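Local atomic coordinates of thiamin pyrophosphokinase (Saccharomyces cerevisiae, PDB entry 1IG0), a protein that catalyses the transfer of pyrophosphate from ATP to thiamine, giving thiamine diphosphate and AMP, and works as a homodimer. Residues E29-N34 with S185-G190; C219-T224 with V308-D313. All blocks are in the same frame, centred on the assembly; numbering follows the deposited sequence.

Overall arrangement
Both contacts meet on the large mixed sheet, where strands 184-189 and 216-221 are parallel neighbours. Their centres lie about 12 Å apart. Two probable backbone hydrogen bonds link them: Ala188 N to Cys219 O (2.9 Å) and Cys219 N to Leu186 O (3.0 Å). Ile31 CD1 of contact 1 also packs on Met221 CE of contact 2, at 3.4 Å. Contact 1 is buried near the centre of the chain, where a loop lies against the sheet. Contact 2 is partly buried, at a hairpin turn further across the sheet. None of the residues in the two contacts lines the observed thiamine pocket. The side chain of Glu309 is about 11 Å from a bound thiamine.

Contact 1. Residues E29-N34 with S185-G190; sequences ELIHPN and SLLALG
Ser185 and Leu30 are joined by one water. Ser185 OG is 2.6 Å from it, and the water donates to Leu30 O at 2.8 Å. The angle at the water between these two oxygens is about 109°, close to tetrahedral. The water thus serves a backbone carbonyl and a hydroxyl in a buried contact where the two segments make no direct hydrogen bond.

The setting is an alpha/beta fold. Strand 184-189 runs in the parallel part of the large sheet, between strands 38-43 and 216-221. Residues 29-34 belong to the loop that leads from strand 23-26, in a separate sheet, to strand 38-43. The loop lies on one face of the large sheet. Ser185 and Leu187 point toward it, while Leu186 between them points away and packs on Leu218, Thr40 and Leu42.

Pro33 lies against the Ser185 side chain through CB and CG of its ring. Pro33 CB is 3.9 Å from Ser185 CB, and Pro33 CG is 3.7 Å from Ser185 OG. The hydroxyl is anti to the backbone N (chi1 -176°), which brings OG beside these two carbons and within reach of the water. Pro33 also rests on Ser39 of the adjoining strand and on His62.

Further along the strand, Leu187 spreads its two methyls over different parts of the loop. CD2 meets the branch methyl of Ile31, with Ile31 CG2 to Leu187 CD2 at 4.2 Å. Ile58 of helix 52-61 touches both of these side chains, so helix, loop and strand share one apolar cluster. The other methyl, Leu187 CD1, sits 3.7 Å from Leu30 O, the same oxygen that takes the water.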
# COMPACT_ATOMS: atom_id res chain seq x y z
N GLU B 29 22.09 -1.44 -7.26
CA GLU B 29 22.23 -0.04 -7.60
C GLU B 29 21.09 0.82 -7.07
O GLU B 29 21.20 2.04 -7.01
CB GLU B 29 22.35 0.11 -9.12
CG GLU B 29 23.36 -0.86 -9.73
CD GLU B 29 23.60 -0.62 -11.21
OE1 GLU B 29 22.61 -0.51 -11.96
OE2 GLU B 29 24.78 -0.55 -11.61
N LEU B 30 19.99 0.17 -6.70
CA LEU B 30 18.83 0.88 -6.16
C LEU B 30 19.18 1.40 -4.77
O LEU B 30 18.64 2.41 -4.31
CB LEU B 30 17.62 -0.05 -6.06
CG LEU B 30 17.00 -0.57 -7.36
CD1 LEU B 30 15.97 -1.64 -7.03
CD2 LEU B 30 16.36 0.57 -8.13
N ILE B 31 20.10 0.71 -4.11
CA ILE B 31 20.53 1.07 -2.76
C ILE B 31 21.92 1.70 -2.75
O ILE B 31 22.18 2.63 -1.98
CB ILE B 31 20.56 -0.18 -1.85
CG1 ILE B 31 19.18 -0.83 -1.82
CG2 ILE B 31 21.00 0.21 -0.44
CD1 ILE B 31 19.15 -2.18 -1.12
N HIS B 32 22.81 1.20 -3.59
CA HIS B 32 24.17 1.71 -3.68
C HIS B 32 24.34 2.54 -4.95
O HIS B 32 24.60 1.99 -6.03
CB HIS B 32 25.16 0.53 -3.64
CG HIS B 32 26.60 0.94 -3.57
ND1 HIS B 32 27.58 0.11 -3.07
CD2 HIS B 32 27.24 2.07 -3.97
CE1 HIS B 32 28.75 0.71 -3.15
NE2 HIS B 32 28.57 1.90 -3.69
N PRO B 33 24.20 3.87 -4.84
CA PRO B 33 24.33 4.80 -5.96
C PRO B 33 25.65 4.64 -6.72
O PRO B 33 26.66 4.25 -6.14
CB PRO B 33 24.24 6.17 -5.28
CG PRO B 33 23.36 5.89 -4.10
CD PRO B 33 23.92 4.59 -3.59
N ASN B 34 25.63 4.94 -8.01
CA ASN B 34 26.83 4.83 -8.83
C ASN B 34 27.71 6.05 -8.57
O ASN B 34 27.21 7.13 -8.25
CB ASN B 34 26.46 4.74 -10.31
CG ASN B 34 25.60 3.53 -10.62
OD1 ASN B 34 25.93 2.40 -10.23
ND2 ASN B 34 24.50 3.74 -11.34
N SER B 185 20.12 9.44 -7.63
CA SER B 185 19.68 8.17 -7.05
C SER B 185 18.99 8.51 -5.74
O SER B 185 19.63 8.95 -4.78
CB SER B 185 20.87 7.25 -6.80
OG SER B 185 20.44 5.99 -6.32
N LEU B 186 17.68 8.30 -5.69
CA LEU B 186 16.88 8.61 -4.52
C LEU B 186 16.31 7.38 -3.81
O LEU B 186 15.53 6.63 -4.38
CB LEU B 186 15.74 9.55 -4.93
CG LEU B 186 14.73 10.03 -3.88
CD1 LEU B 186 15.42 10.86 -2.82
CD2 LEU B 186 13.64 10.83 -4.58
N LEU B 187 16.71 7.20 -2.55
CA LEU B 187 16.23 6.08 -1.75
C LEU B 187 15.35 6.67 -0.65
O LEU B 187 15.79 7.53 0.11
CB LEU B 187 17.41 5.32 -1.13
CG LEU B 187 17.08 4.01 -0.41
CD1 LEU B 187 16.50 3.01 -1.41
CD2 LEU B 187 18.35 3.44 0.22
N ALA B 188 14.10 6.21 -0.58
CA ALA B 188 13.17 6.74 0.42
C ALA B 188 12.77 5.76 1.52
O ALA B 188 12.53 4.58 1.27
CB ALA B 188 11.92 7.26 -0.28
N LEU B 189 12.70 6.29 2.74
CA LEU B 189 12.32 5.51 3.91
C LEU B 189 11.02 6.07 4.49
O LEU B 189 10.83 7.28 4.53
CB LEU B 189 13.42 5.57 4.98
CG LEU B 189 14.79 4.97 4.68
CD1 LEU B 189 15.76 5.32 5.81
CD2 LEU B 189 14.67 3.46 4.54
N GLY B 190 10.13 5.18 4.92
CA GLY B 190 8.88 5.61 5.53
C GLY B 190 7.75 6.10 4.64
O GLY B 190 6.82 6.73 5.14
O HOH W 1 19.77 5.00 -3.96

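Contact 2. Residues C219-T224 with V308-D313; sequences CYMTPT and VEIFVD
Met221 touches Ile310 at the end of strand 216-221, with Met221 CG 4.2 Å from Ile310 CD1. Here a beta-hairpin turns from strand 216-221 into antiparallel strand 225-230. Strand 304-310 pairs with the far side of 225-230, so the turn, rather than strand 216-221, makes most of the contact with residues 308-313. The Met221 side chain also packs on Leu187 and Leu189 of the neighbouring parallel strand and on Ile58 of helix 52-61.

Thr222 begins the turn. Its OG1 accepts a hydrogen bond from Thr224 N at 3.1 Å, which makes an ST turn. The same oxygen also takes Asp225 N, so two backbone N-H groups hold the hydroxyl inside the turn. Thr222 O lies 3.9 Å from Ile310 CD1.

Pro223 meets the second segment through its carbonyl; its CB points away from it. Val312, just after strand 304-310, brings one methyl to this carbonyl: Val312 CG2 is 3.3 Å from Pro223 O, a close approach. Val312 also touches Pro51 and Leu54.

Thr224 O accepts the one direct hydrogen bond between the segments, from Ile310 N at 3.0 Å with an N-H...O angle of 163°. The donor stands above the carbonyl plane, 45° out of it. Thr224 also packs on Gly194 of the second subunit. Glu309 CG lies 3.8 Å from Thr224 O, and Glu309 OE1 accepts from Asn250 N. Ile310 CG1 sits between its own backbone N and carbonyl carbon (chi1 55°), where it lies 3.7 Å from Thr224 O. That oxygen has a further neighbour in Glu309 CA, whose C-H points at it from 3.3 Å.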
# COMPACT_ATOMS: atom_id res chain seq x y z
N CYS B 219 13.38 4.87 -5.41
CA CYS B 219 13.15 3.52 -4.93
C CYS B 219 12.81 3.57 -3.45
O CYS B 219 13.46 4.27 -2.68
CB CYS B 219 14.40 2.65 -5.12
SG CYS B 219 14.19 0.92 -4.58
N TYR B 220 11.77 2.83 -3.06
CA TYR B 220 11.37 2.79 -1.67
C TYR B 220 11.93 1.55 -1.01
O TYR B 220 11.95 0.48 -1.60
CB TYR B 220 9.84 2.76 -1.53
CG TYR B 220 9.15 4.01 -2.01
CD1 TYR B 220 8.67 4.11 -3.31
CD2 TYR B 220 9.01 5.10 -1.16
CE1 TYR B 220 8.06 5.28 -3.76
CE2 TYR B 220 8.40 6.28 -1.60
CZ TYR B 220 7.93 6.36 -2.90
OH TYR B 220 7.33 7.52 -3.34
N MET B 221 12.41 1.72 0.22
CA MET B 221 12.92 0.61 0.99
C MET B 221 12.04 0.52 2.22
O MET B 221 11.96 1.47 3.00
CB MET B 221 14.37 0.83 1.41
CG MET B 221 14.89 -0.29 2.30
SD MET B 221 16.61 -0.08 2.79
CE MET B 221 17.45 -0.78 1.40
N THR B 222 11.36 -0.60 2.38
CA THR B 222 10.48 -0.80 3.51
C THR B 222 11.01 -1.99 4.30
O THR B 222 12.02 -2.58 3.92
CB THR B 222 9.04 -1.10 3.04
OG1 THR B 222 8.93 -2.47 2.63
CG2 THR B 222 8.68 -0.21 1.86
N PRO B 223 10.35 -2.35 5.40
CA PRO B 223 10.83 -3.49 6.18
C PRO B 223 10.79 -4.81 5.41
O PRO B 223 11.42 -5.79 5.82
CB PRO B 223 9.89 -3.52 7.38
CG PRO B 223 9.48 -2.08 7.53
CD PRO B 223 9.25 -1.67 6.10
N THR B 224 10.06 -4.83 4.30
CA THR B 224 9.92 -6.05 3.51
C THR B 224 10.15 -5.92 2.00
O THR B 224 10.33 -6.94 1.32
CB THR B 224 8.52 -6.65 3.69
OG1 THR B 224 7.54 -5.69 3.28
CG2 THR B 224 8.28 -7.01 5.15
N VAL B 308 10.18 -5.92 -4.89
CA VAL B 308 11.08 -7.05 -4.72
C VAL B 308 11.27 -7.27 -3.24
O VAL B 308 11.82 -6.42 -2.54
CB VAL B 308 12.45 -6.79 -5.38
CG1 VAL B 308 13.39 -7.96 -5.11
CG2 VAL B 308 12.27 -6.60 -6.88
N GLU B 309 10.79 -8.41 -2.75
CA GLU B 309 10.91 -8.73 -1.34
C GLU B 309 12.37 -8.83 -0.97
O GLU B 309 13.16 -9.47 -1.67
CB GLU B 309 10.19 -10.04 -1.03
CG GLU B 309 10.43 -10.57 0.37
CD GLU B 309 9.60 -11.79 0.68
OE1 GLU B 309 9.48 -12.66 -0.20
OE2 GLU B 309 9.07 -11.87 1.81
N ILE B 310 12.74 -8.19 0.13
CA ILE B 310 14.11 -8.22 0.61
C ILE B 310 14.18 -8.72 2.04
O ILE B 310 13.22 -8.61 2.80
CB ILE B 310 14.76 -6.82 0.57
CG1 ILE B 310 13.89 -5.82 1.35
CG2 ILE B 310 14.94 -6.37 -0.87
CD1 ILE B 310 14.49 -4.44 1.48
N PHE B 311 15.32 -9.29 2.38
CA PHE B 311 15.57 -9.79 3.72
C PHE B 311 16.55 -8.76 4.29
O PHE B 311 17.77 -8.94 4.24
CB PHE B 311 16.18 -11.19 3.64
CG PHE B 311 15.31 -12.18 2.92
CD1 PHE B 311 15.86 -13.12 2.06
CD2 PHE B 311 13.93 -12.15 3.08
CE1 PHE B 311 15.05 -14.03 1.38
CE2 PHE B 311 13.10 -13.06 2.40
CZ PHE B 311 13.67 -13.99 1.55
N VAL B 312 15.98 -7.67 4.79
CA VAL B 312 16.72 -6.54 5.33
C VAL B 312 17.96 -6.83 6.17
O VAL B 312 18.99 -6.17 6.00
CB VAL B 312 15.77 -5.63 6.15
CG1 VAL B 312 16.54 -4.45 6.69
CG2 VAL B 312 14.63 -5.16 5.27
N ASP B 313 17.89 -7.80 7.07
CA ASP B 313 19.03 -8.11 7.93
C ASP B 313 20.20 -8.77 7.20
O ASP B 313 21.26 -9.00 7.79
CB ASP B 313 18.58 -9.01 9.09
CG ASP B 313 17.48 -8.38 9.92
OD1 ASP B 313 17.66 -7.23 10.39
OD2 ASP B 313 16.43 -9.03 10.10